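Local structure of putative aldo/keto reductase (Salmonella enterica subsp. enterica serovar Typhimurium, 4R9O) at residues Pro15-Phe20 against Lys80-Thr85; Gln36-Ile41 against Thr72-Leu77; Cys87-Thr92 against Gly100-Asp105; His108-Ala113 against Phe146-Gln151. The protein is a putative aldo/keto reductase that may work as an oxidoreductase, probably using NADP as its cofactor. One frame throughout, in Å; residues are numbered along the deposited sequence.

Contact 1. Residues Pro15-Phe20 against Lys80-Thr85; sequences PEFSRF and KLQIVT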
loop_
_atom_site.group_PDB
_atom_site.type_symbol
_atom_site.label_atom_id
_atom_site.label_comp_id
_atom_site.label_asym_id
_atom_site.label_seq_id
_atom_site.Cartn_x
_atom_site.Cartn_y
_atom_site.Cartn_z
ATOM N N PRO C 15 -24.752 -30.311 6.157
ATOM C CA PRO C 15 -26.199 -30.205 6.321
ATOM C C PRO C 15 -26.866 -29.624 5.079
ATOM O O PRO C 15 -26.204 -29.088 4.185
ATOM C CB PRO C 15 -26.344 -29.254 7.509
ATOM C CG PRO C 15 -25.142 -28.369 7.396
ATOM C CD PRO C 15 -24.031 -29.268 6.909
ATOM N N GLU C 16 -28.185 -29.723 5.045
ATOM C CA GLU C 16 -28.972 -29.107 3.998
ATOM C C GLU C 16 -29.557 -27.805 4.529
ATOM O O GLU C 16 -30.309 -27.807 5.512
ATOM C CB GLU C 16 -30.068 -30.061 3.535
ATOM C CG GLU C 16 -30.893 -29.571 2.369
ATOM C CD GLU C 16 -31.888 -30.617 1.900
ATOM O OE1 GLU C 16 -33.081 -30.517 2.267
ATOM O OE2 GLU C 16 -31.472 -31.546 1.170
ATOM N N PHE C 17 -29.187 -26.696 3.889
ATOM C CA PHE C 17 -29.666 -25.370 4.278
ATOM C C PHE C 17 -30.604 -24.776 3.235
ATOM O O PHE C 17 -30.705 -25.268 2.109
ATOM C CB PHE C 17 -28.494 -24.405 4.495
ATOM C CG PHE C 17 -27.750 -24.611 5.788
ATOM C CD1 PHE C 17 -28.202 -25.513 6.736
ATOM C CD2 PHE C 17 -26.594 -23.887 6.056
ATOM C CE1 PHE C 17 -27.516 -25.703 7.923
ATOM C CE2 PHE C 17 -25.901 -24.069 7.251
ATOM C CZ PHE C 17 -26.366 -24.976 8.183
ATOM N N SER C 18 -31.301 -23.710 3.605
ATOM C CA SER C 18 -31.982 -22.919 2.589
ATOM C C SER C 18 -30.920 -22.016 1.945
ATOM O O SER C 18 -29.999 -21.571 2.618
ATOM C CB SER C 18 -33.146 -22.120 3.191
ATOM O OG SER C 18 -32.703 -21.247 4.214
ATOM N N ARG C 19 -31.040 -21.778 0.645
ATOM C CA ARG C 19 -30.071 -20.986 -0.112
ATOM C C ARG C 19 -29.930 -19.560 0.422
ATOM O O ARG C 19 -28.861 -18.950 0.337
ATOM C CB ARG C 19 -30.477 -20.954 -1.587
ATOM C CG ARG C 19 -29.429 -20.408 -2.516
ATOM C CD ARG C 19 -29.946 -20.431 -3.934
ATOM N NE ARG C 19 -28.894 -20.089 -4.875
ATOM C CZ ARG C 19 -29.074 -19.986 -6.182
ATOM N NH1 ARG C 19 -30.279 -20.200 -6.699
ATOM N NH2 ARG C 19 -28.049 -19.664 -6.965
ATOM N N PHE C 20 -31.022 -19.022 0.953
ATOM C CA PHE C 20 -30.976 -17.740 1.645
ATOM C C PHE C 20 -31.076 -17.970 3.154
ATOM O O PHE C 20 -31.832 -18.818 3.615
ATOM C CB PHE C 20 -32.094 -16.812 1.162
ATOM C CG PHE C 20 -31.792 -16.118 -0.139
ATOM C CD1 PHE C 20 -31.207 -14.863 -0.148
ATOM C CD2 PHE C 20 -32.108 -16.712 -1.349
ATOM C CE1 PHE C 20 -30.925 -14.215 -1.347
ATOM C CE2 PHE C 20 -31.842 -16.068 -2.551
ATOM C CZ PHE C 20 -31.249 -14.816 -2.548
ATOM N N LYS C 80 -38.057 -27.243 12.475
ATOM C CA LYS C 80 -38.203 -26.733 11.120
ATOM C C LYS C 80 -37.036 -25.831 10.722
ATOM O O LYS C 80 -36.920 -25.426 9.567
ATOM C CB LYS C 80 -39.524 -25.968 10.978
ATOM C CG LYS C 80 -40.765 -26.774 11.338
ATOM C CD LYS C 80 -42.029 -25.966 11.061
ATOM C CE LYS C 80 -43.304 -26.746 11.396
ATOM N NZ LYS C 80 -43.473 -26.971 12.860
ATOM N N LEU C 81 -36.175 -25.522 11.687
ATOM C CA LEU C 81 -35.064 -24.605 11.461
ATOM C C LEU C 81 -33.713 -25.309 11.471
ATOM O O LEU C 81 -33.535 -26.336 12.129
ATOM C CB LEU C 81 -35.048 -23.508 12.526
ATOM C CG LEU C 81 -36.294 -22.639 12.737
ATOM C CD1 LEU C 81 -36.311 -22.056 14.152
ATOM C CD2 LEU C 81 -36.320 -21.533 11.700
ATOM N N GLN C 82 -32.759 -24.750 10.737
ATOM C CA GLN C 82 -31.356 -25.088 10.940
ATOM C C GLN C 82 -30.727 -23.887 11.634
ATOM O O GLN C 82 -30.687 -22.787 11.080
ATOM C CB GLN C 82 -30.634 -25.409 9.629
ATOM C CG GLN C 82 -31.211 -26.587 8.867
ATOM C CD GLN C 82 -32.430 -26.180 8.075
ATOM O OE1 GLN C 82 -33.443 -26.889 8.051
ATOM N NE2 GLN C 82 -32.349 -25.018 7.436
ATOM N N ILE C 83 -30.269 -24.090 12.859
ATOM C CA ILE C 83 -29.712 -22.998 13.631
ATOM C C ILE C 83 -28.196 -23.004 13.613
ATOM O O ILE C 83 -27.552 -23.997 13.955
ATOM C CB ILE C 83 -30.178 -23.029 15.081
ATOM C CG1 ILE C 83 -31.708 -23.032 15.125
ATOM C CG2 ILE C 83 -29.592 -21.824 15.824
ATOM C CD1 ILE C 83 -32.278 -23.117 16.520
ATOM N N VAL C 84 -27.644 -21.873 13.204
ATOM C CA VAL C 84 -26.205 -21.691 13.132
ATOM C C VAL C 84 -25.834 -20.640 14.157
ATOM O O VAL C 84 -26.450 -19.574 14.201
ATOM C CB VAL C 84 -25.738 -21.229 11.735
ATOM C CG1 VAL C 84 -24.203 -21.049 11.715
ATOM C CG2 VAL C 84 -26.185 -22.201 10.637
ATOM N N THR C 85 -24.839 -20.929 14.988
ATOM C CA THR C 85 -24.336 -19.895 15.876
ATOM C C THR C 85 -22.809 -19.928 15.946
ATOM O O THR C 85 -22.166 -20.755 15.288
ATOM C CB THR C 85 -24.948 -20.008 17.288
ATOM O OG1 THR C 85 -24.615 -18.831 18.036
ATOM C CG2 THR C 85 -24.453 -21.255 18.011
#
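Along P15-F20, E16 meets the other segment first, through its backbone: its O stands 3.7 Å from CG of Q82, while its carboxylate is held by a salt bridge to R7. F17 carries the contact. Its CG lies anti to the carbonyl carbon (chi1 -76°), and although its CB does not point at strand 82-85, the ring end swings there. One side of the ring, CD1 and CE1, rests on the aliphatic base of Q82, with CE1 3.6 Å from CB. The tip reaches V84, CZ lying 3.7 Å from CG2. F17 and V84 cross at about a right angle, whereas F17 and Q82 slide past each other in opposite directions. At S18 the hydroxyl OG turns back to donate to F20 O over 2.6 Å, in the carbonyl plane. No hydrogen bond joins the two segments, whose strand axes pass 8.7 Å apart at 89°; T50 and T51 bridge them, S18 N bonding to T51 OG1, T50 N to S18 OG, and Q82 to the backbone of T50 and V52. F17, also touching M127 and L261, reaches inward from the N-terminal β-hairpin, strands 7-9 and 16-18, that closes the barrel bottom in aldo/keto reductases.

Contact 2. Residues Gln36-Ile41 against Thr72-Leu77; sequences QLVSFI and TLAPHL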
loop_
_atom_site.group_PDB
_atom_site.type_symbol
_atom_site.label_atom_id
_atom_site.label_comp_id
_atom_site.label_asym_id
_atom_site.label_seq_id
_atom_site.Cartn_x
_atom_site.Cartn_y
_atom_site.Cartn_z
ATOM N N GLN C 36 -44.244 -11.223 18.282
ATOM C CA GLN C 36 -43.978 -10.694 16.951
ATOM C C GLN C 36 -42.829 -11.436 16.261
ATOM O O GLN C 36 -42.835 -11.615 15.043
ATOM C CB GLN C 36 -43.673 -9.202 17.024
ATOM C CG GLN C 36 -44.920 -8.331 17.048
ATOM C CD GLN C 36 -44.586 -6.874 17.259
ATOM O OE1 GLN C 36 -43.733 -6.539 18.083
ATOM N NE2 GLN C 36 -45.248 -5.992 16.507
ATOM N N LEU C 37 -41.849 -11.873 17.043
ATOM C CA LEU C 37 -40.736 -12.644 16.504
ATOM C C LEU C 37 -41.213 -14.021 16.026
ATOM O O LEU C 37 -40.773 -14.516 14.986
ATOM C CB LEU C 37 -39.639 -12.786 17.554
ATOM C CG LEU C 37 -38.362 -13.502 17.139
ATOM C CD1 LEU C 37 -37.833 -12.893 15.846
ATOM C CD2 LEU C 37 -37.347 -13.403 18.268
ATOM N N VAL C 38 -42.126 -14.628 16.780
ATOM C CA VAL C 38 -42.739 -15.885 16.366
ATOM C C VAL C 38 -43.354 -15.755 14.973
ATOM O O VAL C 38 -43.121 -16.590 14.097
ATOM C CB VAL C 38 -43.833 -16.345 17.359
ATOM C CG1 VAL C 38 -44.691 -17.442 16.739
ATOM C CG2 VAL C 38 -43.203 -16.802 18.676
ATOM N N SER C 39 -44.141 -14.700 14.782
ATOM C CA SER C 39 -44.812 -14.455 13.509
ATOM C C SER C 39 -43.820 -14.236 12.364
ATOM O O SER C 39 -44.025 -14.743 11.258
ATOM C CB SER C 39 -45.743 -13.246 13.632
ATOM O OG SER C 39 -46.626 -13.424 14.718
ATOM N N PHE C 40 -42.761 -13.475 12.637
ATOM C CA PHE C 40 -41.717 -13.200 11.645
ATOM C C PHE C 40 -40.988 -14.476 11.216
ATOM O O PHE C 40 -40.736 -14.687 10.030
ATOM C CB PHE C 40 -40.708 -12.178 12.191
ATOM C CG PHE C 40 -39.583 -11.874 11.242
ATOM C CD1 PHE C 40 -39.801 -11.090 10.121
ATOM C CD2 PHE C 40 -38.308 -12.377 11.468
ATOM C CE1 PHE C 40 -38.776 -10.812 9.239
ATOM C CE2 PHE C 40 -37.271 -12.110 10.589
ATOM C CZ PHE C 40 -37.496 -11.328 9.475
ATOM N N ILE C 41 -40.643 -15.314 12.188
ATOM C CA ILE C 41 -40.039 -16.613 11.918
ATOM C C ILE C 41 -40.970 -17.461 11.056
ATOM O O ILE C 41 -40.561 -17.990 10.028
ATOM C CB ILE C 41 -39.711 -17.370 13.227
ATOM C CG1 ILE C 41 -38.614 -16.638 14.007
ATOM C CG2 ILE C 41 -39.290 -18.808 12.926
ATOM C CD1 ILE C 41 -38.403 -17.162 15.412
ATOM N N THR C 72 -39.636 -20.805 22.672
ATOM C CA THR C 72 -40.313 -21.344 23.839
ATOM C C THR C 72 -41.824 -21.189 23.680
ATOM O O THR C 72 -42.577 -22.071 24.066
ATOM C CB THR C 72 -39.837 -20.664 25.141
ATOM O OG1 THR C 72 -38.456 -20.972 25.365
ATOM C CG2 THR C 72 -40.652 -21.142 26.333
ATOM N N LEU C 73 -42.256 -20.084 23.081
ATOM C CA LEU C 73 -43.675 -19.867 22.800
ATOM C C LEU C 73 -44.175 -20.764 21.668
ATOM O O LEU C 73 -45.359 -21.088 21.605
ATOM C CB LEU C 73 -43.938 -18.405 22.447
ATOM C CG LEU C 73 -43.725 -17.371 23.549
ATOM C CD1 LEU C 73 -43.867 -15.966 22.994
ATOM C CD2 LEU C 73 -44.694 -17.600 24.693
ATOM N N ALA C 74 -43.275 -21.154 20.774
ATOM C CA ALA C 74 -43.643 -21.977 19.624
ATOM C C ALA C 74 -42.618 -23.088 19.380
ATOM O O ALA C 74 -41.833 -23.011 18.434
ATOM C CB ALA C 74 -43.789 -21.108 18.382
ATOM N N PRO C 75 -42.633 -24.133 20.232
ATOM C CA PRO C 75 -41.615 -25.197 20.254
ATOM C C PRO C 75 -41.614 -26.095 19.023
ATOM O O PRO C 75 -40.635 -26.803 18.796
ATOM C CB PRO C 75 -41.985 -26.004 21.502
ATOM C CG PRO C 75 -43.432 -25.756 21.690
ATOM C CD PRO C 75 -43.650 -24.333 21.278
ATOM N N HIS C 76 -42.686 -26.061 18.240
ATOM C CA HIS C 76 -42.755 -26.844 17.013
ATOM C C HIS C 76 -41.840 -26.267 15.929
ATOM O O HIS C 76 -41.480 -26.965 14.982
ATOM C CB HIS C 76 -44.198 -26.911 16.504
ATOM C CG HIS C 76 -44.771 -25.574 16.144
ATOM N ND1 HIS C 76 -45.176 -24.658 17.091
ATOM C CD2 HIS C 76 -45.003 -24.998 14.941
ATOM C CE1 HIS C 76 -45.628 -23.574 16.487
ATOM N NE2 HIS C 76 -45.538 -23.756 15.183
ATOM N N LEU C 77 -41.467 -24.997 16.075
ATOM C CA LEU C 77 -40.650 -24.314 15.077
ATOM C C LEU C 77 -39.228 -24.863 15.018
ATOM O O LEU C 77 -38.607 -24.880 13.956
ATOM C CB LEU C 77 -40.584 -22.812 15.356
ATOM C CG LEU C 77 -41.870 -21.993 15.321
ATOM C CD1 LEU C 77 -41.522 -20.510 15.313
ATOM C CD2 LEU C 77 -42.732 -22.368 14.127
#
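Two apolar side chains one helical turn apart, V38 and I41, point from helix 34-46 toward the end of helix 63-73 and the turn after it. V38 has CG1 anti to its backbone N (chi1 166°) and CG2 anti to its carbonyl carbon, so its methyls part to separate partners. CG1 meets CB of A74 at 4.1 Å, and CG2 meets CB of L73 at 4.2 Å, with the V38 and L73 side chains crossing at about a right angle. L73 comes nearest with CB. I41 fills the same two positions, with CG1 anti to the carbonyl carbon (chi1 -66°) and CG2 anti to the backbone N. That second branch, the CG2 methyl, receives CD1 of L77 at 3.7 Å, the closest approach here, the two side chains crossing obliquely. L77 reaches across with CG anti to its own carbonyl carbon (chi1 -62°) and an extended chi2. A74 is where the helical backbone angles stop, and its O accepts the N-H of L77, a turn that brings L77 round to the same side as A74. I41 also packs on F67 and A70 of helix 63-73. With no hydrogen bond across, this is apolar packing between neighbouring helices of the outer layer, on either side of strand 51-53 in the chain, characteristic of the helical shell around a TIM barrel.

Contact 3. Residues Cys87-Thr92 against Gly100-Asp105; sequences CGIATT and GHYITD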
loop_
_atom_site.group_PDB
_atom_site.type_symbol
_atom_site.label_atom_id
_atom_site.label_comp_id
_atom_site.label_asym_id
_atom_site.label_seq_id
_atom_site.Cartn_x
_atom_site.Cartn_y
_atom_site.Cartn_z
ATOM N N CYS C 87 -18.936 -18.634 18.220
ATOM C CA CYS C 87 -18.205 -18.179 19.393
ATOM C C CYS C 87 -16.768 -17.848 18.986
ATOM O O CYS C 87 -16.342 -18.188 17.881
ATOM C CB CYS C 87 -18.219 -19.234 20.501
ATOM S SG CYS C 87 -17.282 -20.737 20.135
ATOM N N GLY C 88 -16.029 -17.181 19.870
ATOM C CA GLY C 88 -14.650 -16.829 19.581
ATOM C C GLY C 88 -14.321 -15.373 19.843
ATOM O O GLY C 88 -13.163 -15.017 20.084
ATOM N N ILE C 89 -15.337 -14.518 19.829
ATOM C CA ILE C 89 -15.100 -13.107 20.114
ATOM C C ILE C 89 -15.516 -12.747 21.549
ATOM O O ILE C 89 -16.505 -13.262 22.078
ATOM C CB ILE C 89 -15.833 -12.215 19.098
ATOM C CG1 ILE C 89 -15.382 -12.570 17.673
ATOM C CG2 ILE C 89 -15.579 -10.738 19.384
ATOM C CD1 ILE C 89 -16.120 -11.812 16.589
ATOM N N ALA C 90 -14.721 -11.893 22.188
ATOM C CA ALA C 90 -15.047 -11.377 23.514
ATOM C C ALA C 90 -15.170 -9.853 23.454
ATOM O O ALA C 90 -14.208 -9.169 23.107
ATOM C CB ALA C 90 -13.995 -11.797 24.521
ATOM N N THR C 91 -16.357 -9.330 23.754
ATOM C CA THR C 91 -16.601 -7.889 23.633
ATOM C C THR C 91 -16.701 -7.241 25.004
ATOM O O THR C 91 -16.827 -7.930 26.022
ATOM C CB THR C 91 -17.900 -7.573 22.824
ATOM O OG1 THR C 91 -19.060 -7.756 23.647
ATOM C CG2 THR C 91 -18.006 -8.461 21.591
ATOM N N THR C 92 -16.640 -5.912 25.032
ATOM C CA THR C 92 -16.697 -5.180 26.291
ATOM C C THR C 92 -18.130 -5.040 26.802
ATOM O O THR C 92 -18.378 -4.298 27.741
ATOM C CB THR C 92 -16.089 -3.773 26.160
ATOM O OG1 THR C 92 -16.708 -3.088 25.062
ATOM C CG2 THR C 92 -14.590 -3.863 25.911
ATOM N N GLY C 100 -11.857 -5.559 23.754
ATOM C CA GLY C 100 -12.278 -6.578 22.807
ATOM C C GLY C 100 -11.103 -7.488 22.477
ATOM O O GLY C 100 -9.989 -7.013 22.311
ATOM N N HIS C 101 -11.350 -8.796 22.417
ATOM C CA HIS C 101 -10.327 -9.759 22.022
ATOM C C HIS C 101 -10.962 -11.080 21.584
ATOM O O HIS C 101 -12.183 -11.174 21.386
ATOM C CB HIS C 101 -9.317 -9.997 23.160
ATOM C CG HIS C 101 -9.904 -10.615 24.395
ATOM N ND1 HIS C 101 -10.686 -9.907 25.283
ATOM C CD2 HIS C 101 -9.794 -11.867 24.902
ATOM C CE1 HIS C 101 -11.048 -10.704 26.277
ATOM N NE2 HIS C 101 -10.521 -11.897 26.068
ATOM N N TYR C 102 -10.124 -12.095 21.434
ATOM C CA TYR C 102 -10.570 -13.406 20.987
ATOM C C TYR C 102 -10.321 -14.445 22.055
ATOM O O TYR C 102 -9.338 -14.361 22.790
ATOM C CB TYR C 102 -9.845 -13.820 19.707
ATOM C CG TYR C 102 -10.033 -12.890 18.542
ATOM C CD1 TYR C 102 -11.302 -12.453 18.168
ATOM C CD2 TYR C 102 -8.944 -12.450 17.810
ATOM C CE1 TYR C 102 -11.462 -11.603 17.089
ATOM C CE2 TYR C 102 -9.097 -11.607 16.737
ATOM C CZ TYR C 102 -10.349 -11.187 16.378
ATOM O OH TYR C 102 -10.477 -10.334 15.307
ATOM N N ILE C 103 -11.226 -15.415 22.152
ATOM C CA ILE C 103 -11.046 -16.545 23.050
ATOM C C ILE C 103 -11.438 -17.805 22.296
ATOM O O ILE C 103 -12.611 -17.993 21.965
ATOM C CB ILE C 103 -11.903 -16.428 24.348
ATOM C CG1 ILE C 103 -11.682 -15.087 25.066
ATOM C CG2 ILE C 103 -11.599 -17.592 25.298
ATOM C CD1 ILE C 103 -12.644 -14.869 26.267
ATOM N N THR C 104 -10.459 -18.657 22.003
ATOM C CA THR C 104 -10.740 -19.884 21.279
ATOM C C THR C 104 -10.216 -21.123 21.996
ATOM O O THR C 104 -9.977 -22.154 21.370
ATOM C CB THR C 104 -10.162 -19.840 19.843
ATOM O OG1 THR C 104 -8.763 -19.502 19.881
ATOM C CG2 THR C 104 -10.911 -18.816 19.002
ATOM N N ASP C 105 -10.043 -21.022 23.308
ATOM C CA ASP C 105 -9.653 -22.166 24.115
ATOM C C ASP C 105 -10.772 -23.213 24.163
ATOM O O ASP C 105 -11.948 -22.898 23.955
ATOM C CB ASP C 105 -9.278 -21.708 25.531
ATOM C CG ASP C 105 -8.185 -20.635 25.527
ATOM O OD1 ASP C 105 -7.161 -20.823 24.829
ATOM O OD2 ASP C 105 -8.356 -19.593 26.200
#
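Antiparallel pairing joins C87-T92 to G100-D105, and its tight part is the centre, where three backbone hydrogen bonds fall in sequence. A90 and H101 form a hydrogen-bonded pair: A90 N donates to H101 O over 2.8 Å, and H101 N returns a bond to A90 O, in the carbonyl plane, with an N-H...O angle of 162°. I103 N donates to G88 O over 2.9 Å, arriving 38° out of the carbonyl plane. The same oxygen takes a CA-H...O contact from Y102. G88 adopts a positive phi, at which a CB would jam against the preceding carbonyl O. On one face of the sheet CB of A90 sits over the H101 ring in a CH-pi contact, 3.8 Å from its centroid. CD1 of I103, just beyond the paired residues, also reaches this methyl. H101 holds its ring there with CG between backbone N and carbonyl carbon (chi1 64°), and ND1 is bonded to L99 O. The other face is looser: I89 and Y102, the non-hydrogen-bonded pair, run side by side, with CG1 of I89 at the ring edge, 4.1 Å from CE1.

Both ends lie at the subunit interfaces. T92 offers G100 just a methyl, CG2 lying 3.9 Å from its N, and packs on V235 of the third subunit, where T91 OG1 bonds to Q231; D105 makes a salt bridge to R285 of the second. Chemically, the hairpin is held mainly by backbone bonds within the chain, whereas the T91 hydroxyl and D105 charge toward its ends join the neighbouring subunits.

Contact 4. Residues His108-Ala113 against Phe146-Gln151; sequences HIILSA and FQHLHQ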
loop_
_atom_site.group_PDB
_atom_site.type_symbol
_atom_site.label_atom_id
_atom_site.label_comp_id
_atom_site.label_asym_id
_atom_site.label_seq_id
_atom_site.Cartn_x
_atom_site.Cartn_y
_atom_site.Cartn_z
ATOM N N HIS C 108 -13.796 -22.634 26.811
ATOM C CA HIS C 108 -14.653 -21.529 26.380
ATOM C C HIS C 108 -15.572 -21.913 25.206
ATOM O O HIS C 108 -16.740 -21.524 25.162
ATOM C CB HIS C 108 -13.809 -20.316 25.985
ATOM C CG HIS C 108 -14.619 -19.171 25.457
ATOM N ND1 HIS C 108 -15.302 -18.301 26.278
ATOM C CD2 HIS C 108 -14.861 -18.761 24.188
ATOM C CE1 HIS C 108 -15.932 -17.404 25.540
ATOM N NE2 HIS C 108 -15.678 -17.659 24.268
ATOM N N ILE C 109 -15.041 -22.661 24.250
ATOM C CA ILE C 109 -15.846 -23.100 23.121
ATOM C C ILE C 109 -16.986 -23.989 23.628
ATOM O O ILE C 109 -18.149 -23.813 23.253
ATOM C CB ILE C 109 -14.987 -23.850 22.076
ATOM C CG1 ILE C 109 -13.966 -22.879 21.458
ATOM C CG2 ILE C 109 -15.885 -24.485 21.020
ATOM C CD1 ILE C 109 -12.884 -23.541 20.544
ATOM N N ILE C 110 -16.648 -24.921 24.510
ATOM C CA ILE C 110 -17.645 -25.827 25.053
ATOM C C ILE C 110 -18.690 -25.056 25.859
ATOM O O ILE C 110 -19.885 -25.260 25.679
ATOM C CB ILE C 110 -16.994 -26.911 25.932
ATOM C CG1 ILE C 110 -16.107 -27.814 25.064
ATOM C CG2 ILE C 110 -18.054 -27.709 26.693
ATOM C CD1 ILE C 110 -15.455 -28.947 25.813
ATOM N N LEU C 111 -18.234 -24.159 26.728
ATOM C CA LEU C 111 -19.143 -23.404 27.581
ATOM C C LEU C 111 -20.000 -22.437 26.760
ATOM O O LEU C 111 -21.165 -22.227 27.076
ATOM C CB LEU C 111 -18.374 -22.651 28.663
ATOM C CG LEU C 111 -17.700 -23.527 29.735
ATOM C CD1 LEU C 111 -17.009 -22.670 30.791
ATOM C CD2 LEU C 111 -18.666 -24.527 30.380
ATOM N N SER C 112 -19.430 -21.866 25.701
ATOM C CA SER C 112 -20.200 -20.993 24.804
ATOM C C SER C 112 -21.341 -21.726 24.100
ATOM O O SER C 112 -22.467 -21.234 24.048
ATOM C CB SER C 112 -19.289 -20.365 23.757
ATOM O OG SER C 112 -18.360 -19.499 24.376
ATOM N N ALA C 113 -21.037 -22.899 23.551
ATOM C CA ALA C 113 -22.042 -23.721 22.886
ATOM C C ALA C 113 -23.152 -24.123 23.847
ATOM O O ALA C 113 -24.327 -24.146 23.480
ATOM C CB ALA C 113 -21.401 -24.957 22.281
ATOM N N PHE C 146 -14.705 -29.349 19.517
ATOM C CA PHE C 146 -15.620 -29.800 18.474
ATOM C C PHE C 146 -15.918 -31.295 18.616
ATOM O O PHE C 146 -17.074 -31.703 18.491
ATOM C CB PHE C 146 -15.057 -29.508 17.072
ATOM C CG PHE C 146 -15.154 -28.057 16.655
ATOM C CD1 PHE C 146 -14.798 -27.676 15.372
ATOM C CD2 PHE C 146 -15.594 -27.080 17.539
ATOM C CE1 PHE C 146 -14.883 -26.345 14.968
ATOM C CE2 PHE C 146 -15.678 -25.749 17.146
ATOM C CZ PHE C 146 -15.316 -25.388 15.847
ATOM N N GLN C 147 -14.882 -32.099 18.874
ATOM C CA GLN C 147 -15.050 -33.535 19.127
ATOM C C GLN C 147 -16.035 -33.808 20.254
ATOM O O GLN C 147 -16.910 -34.674 20.143
ATOM C CB GLN C 147 -13.717 -34.208 19.481
ATOM C CG GLN C 147 -12.724 -34.370 18.340
ATOM C CD GLN C 147 -13.359 -34.177 16.989
ATOM O OE1 GLN C 147 -13.326 -33.083 16.424
ATOM N NE2 GLN C 147 -13.952 -35.240 16.459
ATOM N N HIS C 148 -15.869 -33.094 21.358
ATOM C CA HIS C 148 -16.723 -33.326 22.502
ATOM C C HIS C 148 -18.170 -32.962 22.183
ATOM O O HIS C 148 -19.090 -33.700 22.504
ATOM C CB HIS C 148 -16.237 -32.536 23.711
ATOM C CG HIS C 148 -17.159 -32.632 24.886
ATOM N ND1 HIS C 148 -17.993 -31.603 25.262
ATOM C CD2 HIS C 148 -17.401 -33.647 25.744
ATOM C CE1 HIS C 148 -18.696 -31.973 26.318
ATOM N NE2 HIS C 148 -18.355 -33.210 26.630
ATOM N N LEU C 149 -18.359 -31.811 21.557
ATOM C CA LEU C 149 -19.694 -31.315 21.226
ATOM C C LEU C 149 -20.392 -32.233 20.212
ATOM O O LEU C 149 -21.613 -32.432 20.256
ATOM C CB LEU C 149 -19.600 -29.885 20.675
ATOM C CG LEU C 149 -19.556 -28.708 21.655
ATOM C CD1 LEU C 149 -18.610 -28.952 22.800
ATOM C CD2 LEU C 149 -19.163 -27.422 20.948
ATOM N N HIS C 150 -19.606 -32.783 19.292
ATOM C CA HIS C 150 -20.132 -33.712 18.300
ATOM C C HIS C 150 -20.481 -35.061 18.933
ATOM O O HIS C 150 -21.528 -35.643 18.635
ATOM C CB HIS C 150 -19.122 -33.900 17.163
ATOM C CG HIS C 150 -19.634 -34.733 16.030
ATOM N ND1 HIS C 150 -20.475 -34.232 15.059
ATOM C CD2 HIS C 150 -19.429 -36.035 15.714
ATOM C CE1 HIS C 150 -20.759 -35.188 14.190
ATOM N NE2 HIS C 150 -20.135 -36.289 14.562
ATOM N N GLN C 151 -19.608 -35.542 19.816
ATOM C CA GLN C 151 -19.817 -36.815 20.509
ATOM C C GLN C 151 -21.121 -36.857 21.312
ATOM O O GLN C 151 -21.719 -37.911 21.450
ATOM C CB GLN C 151 -18.637 -37.121 21.448
ATOM C CG GLN C 151 -18.862 -36.656 22.893
ATOM C CD GLN C 151 -18.252 -37.558 23.942
ATOM O OE1 GLN C 151 -18.661 -38.710 24.102
ATOM N NE2 GLN C 151 -17.277 -37.029 24.681
#
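The F146 ring receives I109 at its edge, CG2 of the isoleucine lying near the ring plane and 4.1 Å from CE2; the ring also stacks with F158 of strand 155-161. CD1 of I110 comes at the H148 ring obliquely, 3.7 Å from ND1, the side chains crossing at about a right angle. That nitrogen is buried by the contact and has no partner in the model. Helices 106-119 and 139-151 are successive outer helices of the TIM barrel, running at 35° in the same general direction with segment axes 9.9 Å apart, and L128 and I130 of the strand between them in sequence support the apolar side. L149 is the main link across. Its CG lies anti to the carbonyl carbon (chi1 -85°), and its two methyls divide: CD1 presses on CG1 of I110 at 3.6 Å, CD2 on CB of A113 at the same distance. I110 has CG1 anti to its carbonyl carbon (chi1 -66°), so although its CB does not aim at the other helix, CG1 and CD1 reach L149 and H148.

Contacts 1 and 3, centres 24 Å apart, share strand 82-90, one at the bottom of the barrel, the other in the hairpin at the strand's far end. Contact 2 is nested in the loop closed by contact 1 and touches it, L81 CD2 lying 4.2 Å from I41 CG2. Contact 4 meets contact 3 where the hairpin leads into helix 106-119: T104 O is 3.3 Å from I109 CD1, and C87 CB 3.6 Å from S112 CB. Nearest the likely catalytic site is I89, its side chain about 7 Å from those of Y58, the probable proton donor, and N162, a probable NADP-binding residue; the V84 side chain is about 8 Å from that of S161, another such residue.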